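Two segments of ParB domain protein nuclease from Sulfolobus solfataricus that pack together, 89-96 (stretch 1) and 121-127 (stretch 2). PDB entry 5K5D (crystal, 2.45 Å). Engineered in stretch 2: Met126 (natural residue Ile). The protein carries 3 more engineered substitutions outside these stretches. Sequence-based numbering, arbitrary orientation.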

# COMPACT_ATOMS: atom_id res chain seq x y z
N GLU B 89 4.11 -6.18 -18.67
CA GLU B 89 4.46 -6.86 -17.43
C GLU B 89 4.35 -5.92 -16.22
O GLU B 89 5.30 -5.77 -15.46
N ARG B 90 3.18 -5.30 -16.05
CA ARG B 90 2.94 -4.42 -14.92
C ARG B 90 3.46 -5.00 -13.61
O ARG B 90 4.07 -4.29 -12.81
N ASP B 91 3.20 -6.28 -13.39
CA ASP B 91 3.58 -6.93 -12.14
C ASP B 91 5.02 -6.63 -11.78
O ASP B 91 5.35 -6.47 -10.60
N LYS B 92 5.88 -6.53 -12.79
CA LYS B 92 7.29 -6.22 -12.56
C LYS B 92 7.49 -4.78 -12.11
O LYS B 92 8.31 -4.51 -11.23
N ALA B 93 6.74 -3.85 -12.70
CA ALA B 93 6.82 -2.45 -12.29
C ALA B 93 6.32 -2.31 -10.86
O ALA B 93 6.91 -1.61 -10.04
N TYR B 94 5.22 -3.00 -10.56
CA TYR B 94 4.66 -3.05 -9.22
C TYR B 94 5.69 -3.51 -8.19
O TYR B 94 5.76 -2.96 -7.09
N GLU B 95 6.49 -4.51 -8.54
CA GLU B 95 7.46 -5.06 -7.60
C GLU B 95 8.59 -4.08 -7.34
O GLU B 95 9.02 -3.92 -6.19
N LEU B 96 9.05 -3.42 -8.39
CA LEU B 96 10.09 -2.41 -8.26
C LEU B 96 9.64 -1.26 -7.36
O LEU B 96 10.39 -0.84 -6.48
N ASP B 121 -2.96 -5.71 -4.05
CA ASP B 121 -4.19 -5.71 -4.84
C ASP B 121 -3.91 -5.81 -6.34
O ASP B 121 -4.64 -6.48 -7.06
N ARG B 122 -2.86 -5.13 -6.80
CA ARG B 122 -2.49 -5.17 -8.21
C ARG B 122 -2.01 -6.57 -8.58
O ARG B 122 -2.43 -7.14 -9.58
N ILE B 123 -1.11 -7.10 -7.75
CA ILE B 123 -0.54 -8.41 -7.99
C ILE B 123 -1.62 -9.49 -8.00
O ILE B 123 -1.52 -10.49 -8.71
N ALA B 124 -2.66 -9.29 -7.19
CA ALA B 124 -3.75 -10.25 -7.11
C ALA B 124 -4.50 -10.34 -8.43
O ALA B 124 -4.80 -11.43 -8.91
N LYS B 125 -4.79 -9.18 -9.02
CA LYS B 125 -5.47 -9.12 -10.31
C LYS B 125 -4.59 -9.69 -11.42
O LYS B 125 -5.09 -10.29 -12.37
N MSE B 126 -3.28 -9.49 -11.29
CA MSE B 126 -2.31 -10.01 -12.25
C MSE B 126 -2.26 -11.53 -12.23
O MSE B 126 -1.77 -12.16 -13.18
N GLN B 127 -2.73 -12.14 -11.15
CA GLN B 127 -2.70 -13.59 -11.01
C GLN B 127 -4.06 -14.21 -11.32
O GLN B 127 -4.16 -15.39 -11.65

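The most distinctive feature of this contact is an arginine methylene resting on a tyrosine face: Arg122 CB lies 3.6 Å from the centroid of the Tyr94 ring and 19° off the ring normal, which is CH-pi geometry. The closest atoms of the pair, Tyr94 CE1 and Arg122 CB, are 3.4 Å apart. No hydrogen bond or salt bridge crosses between the stretches, so the contact is made by van der Waals packing, mostly between carbons, with Ile123 CD1 also approaching the oxygens Asp91 O and Glu95 OE2.

The two helices run nearly antiparallel, at 159°, with axes approaching to 9.8 Å. Their nearest backbone register is Asp91 CA to Ile123 CA, 6.0 Å, and the summed buried surface is a modest 307 Å².

Tyr94 points toward stretch 2 with chi1 at -67° (m), and gives up 75 Å² to it. Besides Arg122 over one face, it meets Met126 CG near the ring plane, 4.4 Å from Tyr94 CE1, while Tyr94 CB lies 4.2 Å from Ile123 CD1. Arg122 (chi1 m, chi2 m) also points toward the partner; its NE and NH1 and the Tyr94 OH are hydrogen-bonded elsewhere in the structure.

Ile123 leaves its backbone sideways, but its m, m rotamer brings CD1 nearer to stretch 1. Ile123 CD1 sits 3.9 Å from Asp91 O, 4.0 Å from Asp91 CB and 4.0 Å from Glu95 OE2, so one carbon touches three residues, Tyr94 included.

Met126, an engineered substitution (Ile in the natural sequence) present as selenomethionine, points toward stretch 1 with chi1 and chi2 both m. Met126 CG lies 4.1 Å from Asp91 CB, and Met126 CE lies 4.2 Å from Arg90 CB. Met126 is poorly ordered, with high B factors, so its contacts are less certain than the others. Arg90 starts toward the partner, but its end leads away. Within stretch 1, Lys92 NZ and Glu89 OE2 form a 2.8 Å salt bridge outside the contact.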

# COMPACT_ATOMS: atom_id res chain seq x y z
CB GLU B 89 5.87 -7.45 -17.51
CG GLU B 89 6.00 -8.65 -18.45
CD GLU B 89 7.45 -9.02 -18.74
OE1 GLU B 89 8.09 -8.32 -19.55
OE2 GLU B 89 7.94 -10.01 -18.16
CB ARG B 90 1.45 -4.12 -14.78
CG ARG B 90 0.88 -3.26 -15.89
CD ARG B 90 1.21 -1.79 -15.71
NE ARG B 90 0.06 -1.04 -15.23
CZ ARG B 90 -0.02 0.29 -15.26
NH1 ARG B 90 0.99 0.99 -15.75
NH2 ARG B 90 -1.11 0.91 -14.81
CB ASP B 91 3.32 -8.45 -12.19
CG ASP B 91 4.00 -9.12 -13.37
OD1 ASP B 91 3.86 -8.63 -14.51
OD2 ASP B 91 4.68 -10.15 -13.16
CB LYS B 92 8.12 -6.52 -13.81
CG LYS B 92 8.33 -8.01 -14.06
CD LYS B 92 9.14 -8.23 -15.32
CE LYS B 92 9.58 -9.68 -15.45
NZ LYS B 92 8.43 -10.62 -15.51
CB ALA B 93 6.00 -1.57 -13.22
CB TYR B 94 3.45 -3.98 -9.19
CG TYR B 94 2.28 -3.46 -9.99
CD1 TYR B 94 1.46 -4.32 -10.70
CD2 TYR B 94 2.00 -2.10 -10.04
CE1 TYR B 94 0.39 -3.84 -11.43
CE2 TYR B 94 0.94 -1.62 -10.76
CZ TYR B 94 0.14 -2.49 -11.46
OH TYR B 94 -0.93 -2.00 -12.18
CB GLU B 95 7.99 -6.41 -8.10
CG GLU B 95 6.95 -7.52 -7.97
CD GLU B 95 7.13 -8.63 -8.99
OE1 GLU B 95 8.27 -8.84 -9.46
OE2 GLU B 95 6.12 -9.28 -9.32
CB LEU B 96 10.50 -1.89 -9.64
CG LEU B 96 11.27 -2.91 -10.47
CD1 LEU B 96 11.59 -2.36 -11.85
CD2 LEU B 96 12.54 -3.31 -9.73
CB ASP B 121 -4.99 -4.43 -4.57
CG ASP B 121 -5.75 -4.47 -3.25
OD1 ASP B 121 -5.45 -5.33 -2.40
OD2 ASP B 121 -6.66 -3.63 -3.07
CB ARG B 122 -1.39 -4.17 -8.54
CG ARG B 122 -1.67 -2.72 -8.17
CD ARG B 122 -2.97 -2.22 -8.77
NE ARG B 122 -2.94 -0.77 -8.96
CZ ARG B 122 -3.18 0.12 -8.00
NH1 ARG B 122 -3.47 -0.28 -6.77
NH2 ARG B 122 -3.13 1.42 -8.28
CB ILE B 123 0.53 -8.76 -6.93
CG1 ILE B 123 1.73 -7.82 -7.05
CG2 ILE B 123 0.97 -10.21 -7.07
CD1 ILE B 123 2.47 -7.93 -8.35
CB ALA B 124 -4.70 -9.88 -5.98
CB LYS B 125 -5.87 -7.69 -10.63
CG LYS B 125 -6.72 -7.01 -9.57
CD LYS B 125 -7.03 -5.58 -9.98
CE LYS B 125 -7.91 -4.86 -8.97
NZ LYS B 125 -8.16 -3.46 -9.40
CB MSE B 126 -0.92 -9.45 -11.95
CG MSE B 126 -0.71 -8.00 -12.37
SE MSE B 126 -0.47 -7.79 -14.29
CE MSE B 126 -1.94 -6.55 -14.65
CB GLN B 127 -2.24 -13.98 -9.61
CG GLN B 127 -0.84 -13.50 -9.26
CD GLN B 127 -0.45 -13.85 -7.83
OE1 GLN B 127 -1.25 -14.38 -7.06
NE2 GLN B 127 0.80 -13.57 -7.48